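PDB 3OM8: probable hydrolase from Pseudomonas aeruginosa, which probably acts as an alpha/beta-fold hydrolase, possibly a 3-oxoadipate enol-lactonase. Local coordinates for residues B[36-41]-B[158-163]; B[55-60]-B[85-90]; B[62-67]-B[181-186]. All coordinates share one frame; numbering follows the deposited sequence. Where two conformers were deposited one is given.

Contact 1 (B[36-41]-B[158-163]); sequences IGTTLH and GNWFPP. With EDO (1,2-ethanediol), chain F.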
ATOM      1  N   ILE B  36      -4.865  -4.505 -22.487  1.00 50.81           N
ATOM      2  CA  ILE B  36      -4.492  -4.841 -23.860  1.00 50.88           C
ATOM      3  C   ILE B  36      -4.595  -6.359 -23.984  1.00 50.46           C
ATOM      4  O   ILE B  36      -4.353  -7.082 -23.014  1.00 49.49           O
ATOM      5  CB  ILE B  36      -3.047  -4.405 -24.142  1.00 48.52           C
ATOM      6  CG1 ILE B  36      -2.719  -4.465 -25.620  1.00 56.06           C
ATOM      7  CG2 ILE B  36      -2.068  -5.289 -23.356  1.00 53.32           C
ATOM      8  CD1 ILE B  36      -1.261  -4.187 -25.883  1.00 60.70           C
ATOM      9  N   GLY B  37      -4.968  -6.852 -25.158  1.00 45.63           N
ATOM     10  CA  GLY B  37      -4.990  -8.287 -25.384  1.00 42.32           C
ATOM     11  C   GLY B  37      -6.155  -9.036 -24.760  1.00 46.00           C
ATOM     12  O   GLY B  37      -6.173 -10.265 -24.781  1.00 49.10           O
ATOM     13  N   THR B  38      -7.129  -8.320 -24.201  1.00 39.26           N
ATOM     14  CA  THR B  38      -8.274  -8.998 -23.607  1.00 44.73           C
ATOM     15  C   THR B  38      -9.581  -8.478 -24.174  1.00 48.89           C
ATOM     16  O   THR B  38      -9.590  -7.567 -25.003  1.00 49.04           O
ATOM     17  CB  THR B  38      -8.328  -8.860 -22.052  1.00 49.83           C
ATOM     18  OG1 THR B  38      -8.649  -7.509 -21.698  1.00 39.90           O
ATOM     19  CG2 THR B  38      -7.007  -9.282 -21.403  1.00 48.32           C
ATOM     20  N   THR B  39     -10.679  -9.074 -23.716  1.00 44.10           N
ATOM     21  CA  THR B  39     -12.018  -8.612 -24.054  1.00 47.76           C
ATOM     22  C   THR B  39     -12.797  -8.258 -22.784  1.00 49.87           C
ATOM     23  O   THR B  39     -12.322  -8.477 -21.669  1.00 53.64           O
ATOM     24  CB  THR B  39     -12.798  -9.683 -24.801  1.00 45.23           C
ATOM     25  OG1 THR B  39     -13.083 -10.767 -23.911  1.00 46.69           O
ATOM     26  CG2 THR B  39     -11.981 -10.209 -26.003  1.00 41.75           C
ATOM     27  N   LEU B  40     -13.999  -7.723 -22.956  1.00 45.17           N
ATOM     28  CA  LEU B  40     -14.826  -7.329 -21.822  1.00 45.13           C
ATOM     29  C   LEU B  40     -15.187  -8.525 -20.937  1.00 48.65           C
ATOM     30  O   LEU B  40     -15.684  -8.356 -19.828  1.00 49.44           O
ATOM     31  CB  LEU B  40     -16.084  -6.597 -22.296  1.00 44.11           C
ATOM     32  CG  LEU B  40     -16.988  -7.359 -23.272  1.00 48.63           C
ATOM     33  CD1 LEU B  40     -17.842  -8.367 -22.526  1.00 42.66           C
ATOM     34  CD2 LEU B  40     -17.865  -6.418 -24.084  1.00 45.26           C
ATOM     35  N   HIS B  41     -14.936  -9.739 -21.414  1.00 49.33           N
ATOM     36  CA  HIS B  41     -15.235 -10.903 -20.589  1.00 49.01           C
ATOM     37  C   HIS B  41     -14.210 -11.137 -19.470  1.00 46.61           C
ATOM     38  O   HIS B  41     -14.366 -12.046 -18.650  1.00 48.14           O
ATOM     39  CB  HIS B  41     -15.409 -12.157 -21.445  1.00 49.20           C
ATOM     40  CG  HIS B  41     -16.707 -12.198 -22.186  1.00 60.15           C
ATOM     41  ND1 HIS B  41     -17.911 -12.429 -21.560  1.00 62.52           N
ATOM     42  CD2 HIS B  41     -16.992 -12.029 -23.499  1.00 64.58           C
ATOM     43  CE1 HIS B  41     -18.883 -12.402 -22.453  1.00 65.53           C
ATOM     44  NE2 HIS B  41     -18.353 -12.161 -23.638  1.00 67.25           N
ATOM     45  N   GLY B 158       2.866 -15.162 -19.668  1.00 51.68           N
ATOM     46  CA  GLY B 158       4.034 -15.313 -18.830  1.00 47.06           C
ATOM     47  C   GLY B 158       4.256 -14.132 -17.905  1.00 53.59           C
ATOM     48  O   GLY B 158       4.769 -14.312 -16.802  1.00 51.13           O
ATOM     49  N   ASN B 159       3.875 -12.933 -18.348  1.00 53.25           N
ATOM     50  CA  ASN B 159       3.987 -11.735 -17.512  1.00 55.07           C
ATOM     51  C   ASN B 159       2.773 -11.506 -16.625  1.00 60.85           C
ATOM     52  O   ASN B 159       2.869 -10.832 -15.604  1.00 67.85           O
ATOM     53  CB  ASN B 159       4.199 -10.481 -18.363  1.00 53.42           C
ATOM     54  CG  ASN B 159       5.568 -10.441 -19.008  1.00 61.08           C
ATOM     55  OD1 ASN B 159       6.552  -9.995 -18.408  1.00 68.44           O
ATOM     56  ND2 ASN B 159       5.640 -10.921 -20.234  1.00 49.98           N
ATOM     57  N   TRP B 160       1.634 -12.051 -17.039  1.00 59.20           N
ATOM     58  CA  TRP B 160       0.353 -11.773 -16.399  1.00 55.95           C
ATOM     59  C   TRP B 160       0.110 -12.656 -15.184  1.00 60.40           C
ATOM     60  O   TRP B 160      -0.500 -12.229 -14.220  1.00 60.56           O
ATOM     61  CB  TRP B 160      -0.789 -12.025 -17.371  1.00 51.29           C
ATOM     62  CG  TRP B 160      -1.050 -10.944 -18.374  1.00 56.92           C
ATOM     63  CD1 TRP B 160      -0.433  -9.733 -18.468  1.00 59.27           C
ATOM     64  CD2 TRP B 160      -2.017 -10.988 -19.429  1.00 51.06           C
ATOM     65  NE1 TRP B 160      -0.959  -9.020 -19.522  1.00 60.25           N
ATOM     66  CE2 TRP B 160      -1.939  -9.767 -20.120  1.00 52.91           C
ATOM     67  CE3 TRP B 160      -2.951 -11.941 -19.848  1.00 48.26           C
ATOM     68  CZ2 TRP B 160      -2.757  -9.472 -21.200  1.00 54.97           C
ATOM     69  CZ3 TRP B 160      -3.765 -11.645 -20.920  1.00 49.14           C
ATOM     70  CH2 TRP B 160      -3.660 -10.423 -21.587  1.00 53.17           C
ATOM     71  N   PHE B 161       0.555 -13.900 -15.248  1.00 63.25           N
ATOM     72  CA  PHE B 161       0.214 -14.846 -14.208  1.00 62.76           C
ATOM     73  C   PHE B 161       1.426 -15.349 -13.439  1.00 76.26           C
ATOM     74  O   PHE B 161       2.535 -15.451 -13.991  1.00 75.11           O
ATOM     75  CB  PHE B 161      -0.572 -16.033 -14.784  1.00 57.21           C
ATOM     76  CG  PHE B 161      -1.899 -15.654 -15.359  1.00 55.06           C
ATOM     77  CD1 PHE B 161      -2.940 -15.263 -14.538  1.00 57.58           C
ATOM     78  CD2 PHE B 161      -2.103 -15.668 -16.725  1.00 51.51           C
ATOM     79  CE1 PHE B 161      -4.166 -14.900 -15.069  1.00 57.93           C
ATOM     80  CE2 PHE B 161      -3.320 -15.305 -17.257  1.00 52.20           C
ATOM     81  CZ  PHE B 161      -4.354 -14.928 -16.434  1.00 54.40           C
ATOM     82  N   PRO B 162       1.209 -15.665 -12.150  1.00 80.69           N
ATOM     83  CA  PRO B 162       2.201 -16.397 -11.365  1.00 87.48           C
ATOM     84  C   PRO B 162       2.589 -17.643 -12.144  1.00 96.26           C
ATOM     85  O   PRO B 162       1.701 -18.373 -12.576  1.00 98.55           O
ATOM     86  CB  PRO B 162       1.418 -16.798 -10.106  1.00 83.62           C
ATOM     87  CG  PRO B 162       0.339 -15.776  -9.984  1.00 76.88           C
ATOM     88  CD  PRO B 162      -0.028 -15.399 -11.388  1.00 75.62           C
ATOM     89  N   PRO B 163       3.893 -17.885 -12.331  1.00101.72           N
ATOM     90  CA  PRO B 163       4.331 -19.096 -13.028  1.00101.49           C
ATOM     91  C   PRO B 163       3.759 -20.330 -12.340  1.00 98.89           C
ATOM     92  O   PRO B 163       3.730 -21.409 -12.924  1.00100.06           O
ATOM     93  CB  PRO B 163       5.851 -19.063 -12.856  1.00108.70           C
ATOM     94  CG  PRO B 163       6.064 -18.225 -11.617  1.00108.86           C
ATOM     95  CD  PRO B 163       5.022 -17.158 -11.728  1.00104.98           C
TER
HETATM   96  C1  EDO F 266      -0.354  -1.584 -21.085  1.00 61.67           C
HETATM   97  O1  EDO F 266       0.896  -2.185 -20.704  1.00 62.16           O
HETATM   98  C2  EDO F 266      -1.256  -2.622 -21.760  1.00 61.86           C
HETATM   99  O2  EDO F 266      -2.355  -3.103 -20.951  1.00 54.35           O

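Contact 2 (B[55-60]-B[85-90]); sequences RVLRYD and ELLDAL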
ATOM      1  N   ARG B  55     -25.002   0.337 -12.773  1.00 59.10           N
ATOM      2  CA  ARG B  55     -25.179  -0.087 -14.150  0.53 55.05           C
ATOM      3  C   ARG B  55     -23.786  -0.154 -14.743  1.00 56.79           C
ATOM      4  O   ARG B  55     -23.071   0.848 -14.769  1.00 61.43           O
ATOM      5  CB  ARG B  55     -26.013   0.930 -14.916  0.53 54.41           C
ATOM      6  CG  ARG B  55     -26.569   0.417 -16.224  0.53 47.80           C
ATOM      7  CD  ARG B  55     -27.262   1.529 -16.961  0.53 47.59           C
ATOM      8  NE  ARG B  55     -28.098   1.023 -18.042  0.53 54.29           N
ATOM      9  CZ  ARG B  55     -28.596   1.785 -19.007  0.53 57.46           C
ATOM     10  NH1 ARG B  55     -29.356   1.249 -19.951  0.53 61.31           N
ATOM     11  NH2 ARG B  55     -28.326   3.084 -19.023  0.53 59.68           N
ATOM     12  N   VAL B  56     -23.391  -1.339 -15.199  1.00 55.11           N
ATOM     13  CA  VAL B  56     -22.030  -1.538 -15.698  1.00 50.46           C
ATOM     14  C   VAL B  56     -21.920  -1.483 -17.227  1.00 53.54           C
ATOM     15  O   VAL B  56     -22.472  -2.328 -17.937  1.00 51.13           O
ATOM     16  CB  VAL B  56     -21.436  -2.862 -15.175  1.00 46.58           C
ATOM     17  CG1 VAL B  56     -20.028  -3.078 -15.715  1.00 44.44           C
ATOM     18  CG2 VAL B  56     -21.428  -2.860 -13.658  1.00 47.00           C
ATOM     19  N   LEU B  57     -21.207  -0.476 -17.723  1.00 57.18           N
ATOM     20  CA  LEU B  57     -20.887  -0.380 -19.143  1.00 53.26           C
ATOM     21  C   LEU B  57     -19.554  -1.056 -19.407  1.00 50.26           C
ATOM     22  O   LEU B  57     -18.544  -0.673 -18.819  1.00 54.17           O
ATOM     23  CB  LEU B  57     -20.793   1.080 -19.584  1.00 53.10           C
ATOM     24  CG  LEU B  57     -20.166   1.312 -20.970  1.00 44.91           C
ATOM     25  CD1 LEU B  57     -21.130   0.904 -22.062  1.00 45.09           C
ATOM     26  CD2 LEU B  57     -19.778   2.770 -21.139  1.00 43.75           C
ATOM     27  N   ARG B  58     -19.567  -2.069 -20.273  1.00 45.84           N
ATOM     28  CA  ARG B  58     -18.348  -2.752 -20.715  1.00 42.62           C
ATOM     29  C   ARG B  58     -18.197  -2.618 -22.232  1.00 49.84           C
ATOM     30  O   ARG B  58     -19.194  -2.536 -22.945  1.00 53.93           O
ATOM     31  CB  ARG B  58     -18.388  -4.232 -20.336  1.00 37.55           C
ATOM     32  CG  ARG B  58     -18.148  -4.513 -18.853  1.00 41.50           C
ATOM     33  CD  ARG B  58     -18.078  -6.000 -18.605  1.00 41.45           C
ATOM     34  NE  ARG B  58     -19.352  -6.656 -18.863  1.00 40.06           N
ATOM     35  CZ  ARG B  58     -19.509  -7.974 -18.958  1.00 45.59           C
ATOM     36  NH1 ARG B  58     -18.466  -8.781 -18.831  1.00 41.21           N
ATOM     37  NH2 ARG B  58     -20.708  -8.484 -19.190  1.00 49.02           N
ATOM     38  N   TYR B  59     -16.961  -2.586 -22.724  1.00 49.07           N
ATOM     39  CA  TYR B  59     -16.723  -2.542 -24.168  1.00 49.95           C
ATOM     40  C   TYR B  59     -15.396  -3.210 -24.536  1.00 53.32           C
ATOM     41  O   TYR B  59     -14.481  -3.300 -23.706  1.00 50.52           O
ATOM     42  CB  TYR B  59     -16.747  -1.097 -24.676  1.00 47.55           C
ATOM     43  CG  TYR B  59     -15.524  -0.294 -24.278  1.00 47.69           C
ATOM     44  CD1 TYR B  59     -14.560   0.043 -25.217  1.00 48.36           C
ATOM     45  CD2 TYR B  59     -15.321   0.109 -22.959  1.00 42.58           C
ATOM     46  CE1 TYR B  59     -13.437   0.775 -24.865  1.00 49.29           C
ATOM     47  CE2 TYR B  59     -14.198   0.837 -22.594  1.00 39.67           C
ATOM     48  CZ  TYR B  59     -13.254   1.161 -23.554  1.00 49.34           C
ATOM     49  OH  TYR B  59     -12.127   1.881 -23.225  1.00 53.82           O
ATOM     50  N   ASP B  60     -15.306  -3.706 -25.769  1.00 46.68           N
ATOM     51  CA  ASP B  60     -14.038  -4.187 -26.302  1.00 47.23           C
ATOM     52  C   ASP B  60     -13.313  -3.003 -26.922  1.00 47.48           C
ATOM     53  O   ASP B  60     -13.854  -2.311 -27.781  1.00 45.72           O
ATOM     54  CB  ASP B  60     -14.260  -5.300 -27.326  1.00 45.89           C
ATOM     55  CG  ASP B  60     -14.646  -6.610 -26.673  1.00 50.06           C
ATOM     56  OD1 ASP B  60     -14.375  -6.737 -25.464  1.00 52.53           O
ATOM     57  OD2 ASP B  60     -15.211  -7.507 -27.349  1.00 44.44           O
ATOM     58  N   GLU B  85     -17.353   8.839 -26.786  1.00 55.58           N
ATOM     59  CA  GLU B  85     -18.392   8.634 -27.795  1.00 54.00           C
ATOM     60  C   GLU B  85     -19.390   7.554 -27.371  1.00 55.76           C
ATOM     61  O   GLU B  85     -20.570   7.624 -27.720  1.00 55.72           O
ATOM     62  CB  GLU B  85     -17.788   8.309 -29.169  1.00 51.81           C
ATOM     63  CG  GLU B  85     -16.941   9.438 -29.755  1.00 59.88           C
ATOM     64  CD  GLU B  85     -16.533   9.193 -31.209  1.00 64.87           C
ATOM     65  OE1 GLU B  85     -17.283   8.510 -31.944  1.00 67.31           O
ATOM     66  OE2 GLU B  85     -15.464   9.697 -31.618  1.00 63.66           O
ATOM     67  N   LEU B  86     -18.912   6.553 -26.631  1.00 51.92           N
ATOM     68  CA  LEU B  86     -19.803   5.585 -25.999  1.00 53.45           C
ATOM     69  C   LEU B  86     -20.750   6.302 -25.032  1.00 56.19           C
ATOM     70  O   LEU B  86     -21.967   6.087 -25.052  1.00 56.04           O
ATOM     71  CB  LEU B  86     -19.007   4.541 -25.226  1.00 55.82           C
ATOM     72  CG  LEU B  86     -18.372   3.399 -26.004  1.00 63.35           C
ATOM     73  CD1 LEU B  86     -17.527   2.565 -25.061  1.00 67.09           C
ATOM     74  CD2 LEU B  86     -19.458   2.553 -26.650  1.00 62.51           C
ATOM     75  N   LEU B  87     -20.184   7.151 -24.182  1.00 50.90           N
ATOM     76  CA  LEU B  87     -20.990   7.868 -23.199  1.00 54.25           C
ATOM     77  C   LEU B  87     -22.016   8.735 -23.915  1.00 60.38           C
ATOM     78  O   LEU B  87     -23.190   8.734 -23.555  1.00 62.88           O
ATOM     79  CB  LEU B  87     -20.119   8.701 -22.245  1.00 47.46           C
ATOM     80  CG  LEU B  87     -19.219   7.898 -21.287  1.00 51.74           C
ATOM     81  CD1 LEU B  87     -18.433   8.802 -20.353  1.00 51.60           C
ATOM     82  CD2 LEU B  87     -20.007   6.889 -20.468  1.00 41.48           C
ATOM     83  N   ASP B  88     -21.575   9.451 -24.945  1.00 56.51           N
ATOM     84  CA  ASP B  88     -22.477  10.287 -25.734  1.00 60.74           C
ATOM     85  C   ASP B  88     -23.628   9.457 -26.298  1.00 61.67           C
ATOM     86  O   ASP B  88     -24.790   9.867 -26.253  1.00 61.06           O
ATOM     87  CB  ASP B  88     -21.721  10.977 -26.883  1.00 57.09           C
ATOM     88  CG  ASP B  88     -20.689  11.972 -26.383  1.00 65.43           C
ATOM     89  OD1 ASP B  88     -19.865  12.453 -27.196  1.00 66.87           O
ATOM     90  OD2 ASP B  88     -20.704  12.277 -25.172  1.00 69.32           O
ATOM     91  N   ALA B  89     -23.299   8.285 -26.831  1.00 53.39           N
ATOM     92  CA  ALA B  89     -24.309   7.438 -27.454  1.00 56.30           C
ATOM     93  C   ALA B  89     -25.333   6.980 -26.426  1.00 60.92           C
ATOM     94  O   ALA B  89     -26.503   6.797 -26.750  1.00 65.17           O
ATOM     95  CB  ALA B  89     -23.664   6.235 -28.149  1.00 44.52           C
ATOM     96  N   LEU B  90     -24.887   6.793 -25.189  1.00 60.05           N
ATOM     97  CA  LEU B  90     -25.773   6.366 -24.115  1.00 62.29           C
ATOM     98  C   LEU B  90     -26.477   7.559 -23.474  1.00 67.43           C
ATOM     99  O   LEU B  90     -27.347   7.400 -22.612  1.00 61.24           O
ATOM    100  CB  LEU B  90     -24.977   5.597 -23.065  1.00 65.09           C
ATOM    101  CG  LEU B  90     -24.353   4.307 -23.584  1.00 69.42           C
ATOM    102  CD1 LEU B  90     -23.408   3.729 -22.553  1.00 75.67           C
ATOM    103  CD2 LEU B  90     -25.451   3.325 -23.913  1.00 66.19           C
TER

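Contact 3 (B[62-67]-B[181-186]); sequences RGHGAS and MATNRH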
ATOM      1  N   ARG B  62     -10.882  -0.531 -29.089  1.00 48.22           N
ATOM      2  CA  ARG B  62     -10.440  -0.439 -30.468  1.00 51.63           C
ATOM      3  C   ARG B  62      -9.386  -1.522 -30.721  1.00 51.87           C
ATOM      4  O   ARG B  62      -8.443  -1.673 -29.951  1.00 47.19           O
ATOM      5  CB  ARG B  62      -9.878   0.971 -30.692  1.00 47.17           C
ATOM      6  CG  ARG B  62      -9.140   1.223 -31.975  1.00 49.60           C
ATOM      7  CD  ARG B  62      -8.745   2.698 -32.041  1.00 47.49           C
ATOM      8  NE  ARG B  62      -9.924   3.564 -32.017  1.00 47.31           N
ATOM      9  CZ  ARG B  62     -10.433   4.166 -33.094  1.00 55.70           C
ATOM     10  NH1 ARG B  62     -11.514   4.930 -32.986  1.00 52.17           N
ATOM     11  NH2 ARG B  62      -9.860   4.008 -34.291  1.00 50.87           N
ATOM     12  N   GLY B  63      -9.573  -2.303 -31.778  1.00 46.96           N
ATOM     13  CA  GLY B  63      -8.593  -3.305 -32.160  1.00 43.68           C
ATOM     14  C   GLY B  63      -8.726  -4.645 -31.457  1.00 47.61           C
ATOM     15  O   GLY B  63      -7.960  -5.571 -31.743  1.00 44.87           O
ATOM     16  N   HIS B  64      -9.703  -4.763 -30.558  1.00 42.90           N
ATOM     17  CA  HIS B  64      -9.829  -5.943 -29.695  1.00 47.88           C
ATOM     18  C   HIS B  64     -11.171  -6.670 -29.788  1.00 50.01           C
ATOM     19  O   HIS B  64     -12.207  -6.076 -30.126  1.00 50.71           O
ATOM     20  CB  HIS B  64      -9.628  -5.549 -28.226  1.00 45.29           C
ATOM     21  CG  HIS B  64      -8.213  -5.225 -27.867  1.00 49.26           C
ATOM     22  ND1 HIS B  64      -7.664  -3.976 -28.057  1.00 52.50           N
ATOM     23  CD2 HIS B  64      -7.243  -5.981 -27.301  1.00 52.33           C
ATOM     24  CE1 HIS B  64      -6.413  -3.978 -27.634  1.00 56.59           C
ATOM     25  NE2 HIS B  64      -6.134  -5.182 -27.166  1.00 54.26           N
ATOM     26  N   GLY B  65     -11.136  -7.955 -29.445  1.00 37.85           N
ATOM     27  CA  GLY B  65     -12.331  -8.768 -29.316  1.00 40.43           C
ATOM     28  C   GLY B  65     -13.387  -8.589 -30.391  1.00 50.83           C
ATOM     29  O   GLY B  65     -13.173  -8.931 -31.551  1.00 53.07           O
ATOM     30  N   ALA B  66     -14.533  -8.048 -30.000  1.00 53.24           N
ATOM     31  CA  ALA B  66     -15.683  -7.963 -30.889  1.00 46.01           C
ATOM     32  C   ALA B  66     -15.756  -6.616 -31.568  1.00 44.20           C
ATOM     33  O   ALA B  66     -16.684  -6.348 -32.319  1.00 47.75           O
ATOM     34  CB  ALA B  66     -16.966  -8.229 -30.127  1.00 38.43           C
ATOM     35  N   SER B  67     -14.785  -5.761 -31.281  1.00 41.48           N
ATOM     36  CA  SER B  67     -14.686  -4.489 -31.974  1.00 46.18           C
ATOM     37  C   SER B  67     -13.878  -4.656 -33.273  1.00 47.61           C
ATOM     38  O   SER B  67     -13.210  -5.673 -33.467  1.00 43.75           O
ATOM     39  CB  SER B  67     -14.057  -3.435 -31.064  1.00 46.93           C
ATOM     40  OG  SER B  67     -14.977  -3.032 -30.060  1.00 49.83           O
HETATM   41  N   MSE B 181      -5.069 -15.213 -28.440  1.00 52.81           N
HETATM   42  CA  MSE B 181      -5.032 -15.915 -29.720  1.00 57.79           C
HETATM   43  C   MSE B 181      -6.038 -15.368 -30.743  1.00 61.95           C
HETATM   44  O   MSE B 181      -5.881 -15.572 -31.941  1.00 65.99           O
HETATM   45  CB  MSE B 181      -5.274 -17.417 -29.520  1.00 60.39           C
HETATM   46  CG  MSE B 181      -4.154 -18.182 -28.813  1.00 58.47           C
HETATM   47 SE   MSE B 181      -2.435 -18.152 -29.739  0.74 88.40          SE
HETATM   48  CE  MSE B 181      -2.963 -18.995 -31.415  1.00148.49           C
ATOM     49  N   ALA B 182      -7.071 -14.683 -30.268  1.00 59.93           N
ATOM     50  CA  ALA B 182      -8.089 -14.138 -31.154  1.00 55.10           C
ATOM     51  C   ALA B 182      -7.913 -12.643 -31.330  1.00 55.79           C
ATOM     52  O   ALA B 182      -8.783 -11.971 -31.889  1.00 55.99           O
ATOM     53  CB  ALA B 182      -9.466 -14.431 -30.612  1.00 48.33           C
ATOM     54  N   THR B 183      -6.798 -12.115 -30.835  1.00 52.91           N
ATOM     55  CA  THR B 183      -6.542 -10.686 -30.947  1.00 52.06           C
ATOM     56  C   THR B 183      -5.774 -10.359 -32.232  1.00 52.02           C
ATOM     57  O   THR B 183      -4.690 -10.893 -32.486  1.00 50.44           O
ATOM     58  CB  THR B 183      -5.798 -10.124 -29.720  1.00 49.72           C
ATOM     59  OG1 THR B 183      -6.660 -10.180 -28.572  1.00 55.30           O
ATOM     60  CG2 THR B 183      -5.419  -8.672 -29.954  1.00 47.40           C
ATOM     61  N   ASN B 184      -6.346  -9.483 -33.047  1.00 54.02           N
ATOM     62  CA  ASN B 184      -5.710  -9.129 -34.312  1.00 56.11           C
ATOM     63  C   ASN B 184      -4.434  -8.333 -34.066  1.00 52.50           C
ATOM     64  O   ASN B 184      -4.397  -7.463 -33.193  1.00 53.59           O
ATOM     65  CB  ASN B 184      -6.675  -8.342 -35.194  1.00 56.17           C
ATOM     66  CG  ASN B 184      -6.083  -8.006 -36.533  1.00 55.49           C
ATOM     67  OD1 ASN B 184      -5.231  -7.121 -36.645  1.00 53.30           O
ATOM     68  ND2 ASN B 184      -6.531  -8.709 -37.565  1.00 54.81           N
ATOM     69  N   ARG B 185      -3.396  -8.632 -34.836  1.00 46.99           N
ATOM     70  CA  ARG B 185      -2.077  -8.067 -34.594  1.00 44.48           C
ATOM     71  C   ARG B 185      -2.058  -6.554 -34.702  1.00 51.28           C
ATOM     72  O   ARG B 185      -1.162  -5.909 -34.159  1.00 50.77           O
ATOM     73  CB  ARG B 185      -1.043  -8.669 -35.548  1.00 45.41           C
ATOM     74  CG  ARG B 185      -1.206  -8.256 -37.007  1.00 43.47           C
ATOM     75  CD  ARG B 185      -0.298  -9.098 -37.897  1.00 44.59           C
ATOM     76  NE  ARG B 185      -0.561 -10.525 -37.738  1.00 43.06           N
ATOM     77  CZ  ARG B 185       0.318 -11.480 -38.018  1.00 49.44           C
ATOM     78  NH1 ARG B 185       1.519 -11.158 -38.468  1.00 41.58           N
ATOM     79  NH2 ARG B 185      -0.002 -12.756 -37.845  1.00 52.14           N
ATOM     80  N   HIS B 186      -3.029  -5.990 -35.413  1.00 53.09           N
ATOM     81  CA  HIS B 186      -3.091  -4.541 -35.570  1.00 51.55           C
ATOM     82  C   HIS B 186      -3.677  -3.857 -34.328  1.00 52.70           C
ATOM     83  O   HIS B 186      -3.344  -2.711 -34.024  1.00 56.68           O
ATOM     84  CB  HIS B 186      -3.861  -4.160 -36.838  1.00 48.03           C
ATOM     85  CG  HIS B 186      -3.178  -4.593 -38.098  1.00 47.66           C
ATOM     86  ND1 HIS B 186      -2.180  -3.852 -38.694  1.00 42.88           N
ATOM     87  CD2 HIS B 186      -3.313  -5.712 -38.847  1.00 38.40           C
ATOM     88  CE1 HIS B 186      -1.736  -4.491 -39.759  1.00 43.31           C
ATOM     89  NE2 HIS B 186      -2.409  -5.622 -39.877  1.00 50.02           N
TER
HETATM   90  O   HOH W   1      -8.726  -8.015 -32.400  1.00 46.73           O
HETATM   91  O   HOH W   2      -8.986  -9.196 -27.874  1.00 43.07           O

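Contact 1 (B[36-41]-B[158-163])
The indole of Trp160 reaches from the last turn of helix 150-160 to the backbone of Ile36 and Gly37 and the methyl of Thr38, bridging backbones whose nearest CA atoms, Gly37 and Trp160, are 11.0 Å apart. With CG anti to the carbonyl carbon (chi1 -79°) and chi2 near -4°, the six-membered ring is carried toward 36-38, and its rim does the touching. The carbonyl oxygens of Ile36 and Gly37 lie at the ring edge, near its plane: Ile36 O is 3.4 Å from Trp160 CZ2, Gly37 O 4.1 Å from Trp160 CH2. Thr38 comes in obliquely, its CG2 3.5 Å from Trp160 CH2, while its OG1 is held by the carbonyl of Ser35. No hydrogen bond crosses the contact. Next along the chain, Phe161 leaves helical geometry and lays one ring face against Trp160 CB; Pro162 then takes the N-cap position of the following helix. Ile36 N donates to O2 of an ethanediol, probably from the crystallisation liquor, at 3.3 Å, and this molecule also bonds to Ser101 OG and Leu102 N. Ser101 lies in a GxSxG nucleophile-elbow pattern and probably forms a triad with His246 and Asp219, so the contact borders the likely active site. Trp160 also meets the rings of His246 and Phe156 and packs on Phe176 and Leu180 of helix 171-181, while Ile36 rests on Leu188, Ser191 and Phe192 of helix 185-196.

Contact 2 (B[55-60]-B[85-90])
Apolar contacts between leucines join Leu57, in the middle of strand 55-59, to residues 86-90 of helix 76-90. With CG anti to the backbone N (chi1 167°), the Leu57 side chain extends from the strand toward the helix and presents both methyls. Its CD1 meets Leu90 CD1 at 3.7 Å, and the same Leu90 methyl lies 4.0 Å from Leu57 CD2, so one methyl of the helix touches both branches of the strand leucine. Leu87 is a lighter neighbour: its CD2 reaches Leu57 CD2 at 4.2 Å. Leu21 of strand 16-22 touches both Leu57 and Leu90, continuing this apolar layer over the next strand.

The strand belongs to the central, mostly parallel sheet of the alpha/beta hydrolase fold, where it lies between strands 16-22 and 29-33, and the helix packs across one side of that sheet. The short axes approach to 11.0 Å, their N-to-C directions 132° apart. Side chains alternate along the strand: Leu57 and Tyr59 point toward the helix, whereas Arg58 points away and forms salt bridges with Asp22 and Asp44.

A CH-pi contact makes up the second kind of interaction. Leu86 CD1 sits over one face of Tyr59, 4.0 Å from the ring centroid and 26° off the normal. The methyl is displaced toward the CB end of the ring, with Tyr59 CG 3.6 Å away. Tyr19 of strand 16-22 touches both partners, and the phenol oxygen of Tyr59, at the other end of the ring from this methyl, is hydrogen-bonded to Ser33 OG.

Contact 3 (B[62-67]-B[181-186])
His64 and Thr183 meet where the loop after strand 55-59 of this alpha/beta hydrolase fold approaches the link between helices 171-181 and 185-196. Their direct contact is slight: Thr183 CG2 lies 4.2 Å from His64 CD2, obliquely placed against the imidazole. The threonine has this methyl anti to its own backbone N (chi1 -68°, measured to OG1), which separates its two branches: CG2 is turned to the histidine, while OG1 bonds to Met179 O and accepts from a water. That water in turn accepts from Gly65 N, making a bridge between the segments. A second water donates to Gly63 O and accepts from Asn184 N, so two solvent molecules supply the polar links across the contact, with no direct hydrogen bond between the segments.

The CB of His64 points away from the opposite segment, but with CG anti to the carbonyl carbon (chi1 -73°) the ring swings back and CD2 approaches Thr183. Both ring nitrogens are engaged. His64 ND1 donates to Arg62 O at 3.1 Å from above the carbonyl plane, and that oxygen lies slightly out of the imidazole plane; NE2 bonds to Gly37 N, and these two bonds fix the rotation of the ring. His64 also opens a type II' turn, closed by Ser67 N to His64 O at 2.8 Å, with Gly65 at positive phi in its second position.

Asn184 is the N-cap of helix 185-196. Its side chain brings OD1 to 2.8 Å from His186 N, with an N-H...O angle of 163°.

How the contacts relate
From the N terminus, 36-41 follows strand 29-33 and is met by 158-163, so contact 1 closes a loop of more than a hundred residues. Contact 2, from strand 55-59 to helix 76-90, is nested within it. Segment 62-67 opens between the two segments of contact 2 and finds 181-186 only after contact 1 has closed, so contact 3 crosses both. Contact 2 ties a helix to the sheet; contacts 1 and 3 tie loops following neighbouring strands to the helical region at 150-196. The loops also meet: Asp60 OD1 bonds Leu40 N, Asp60 OD2 bonds Ala66 N, and Thr39 CG2 packs on Gly65 CA, joining all three contacts.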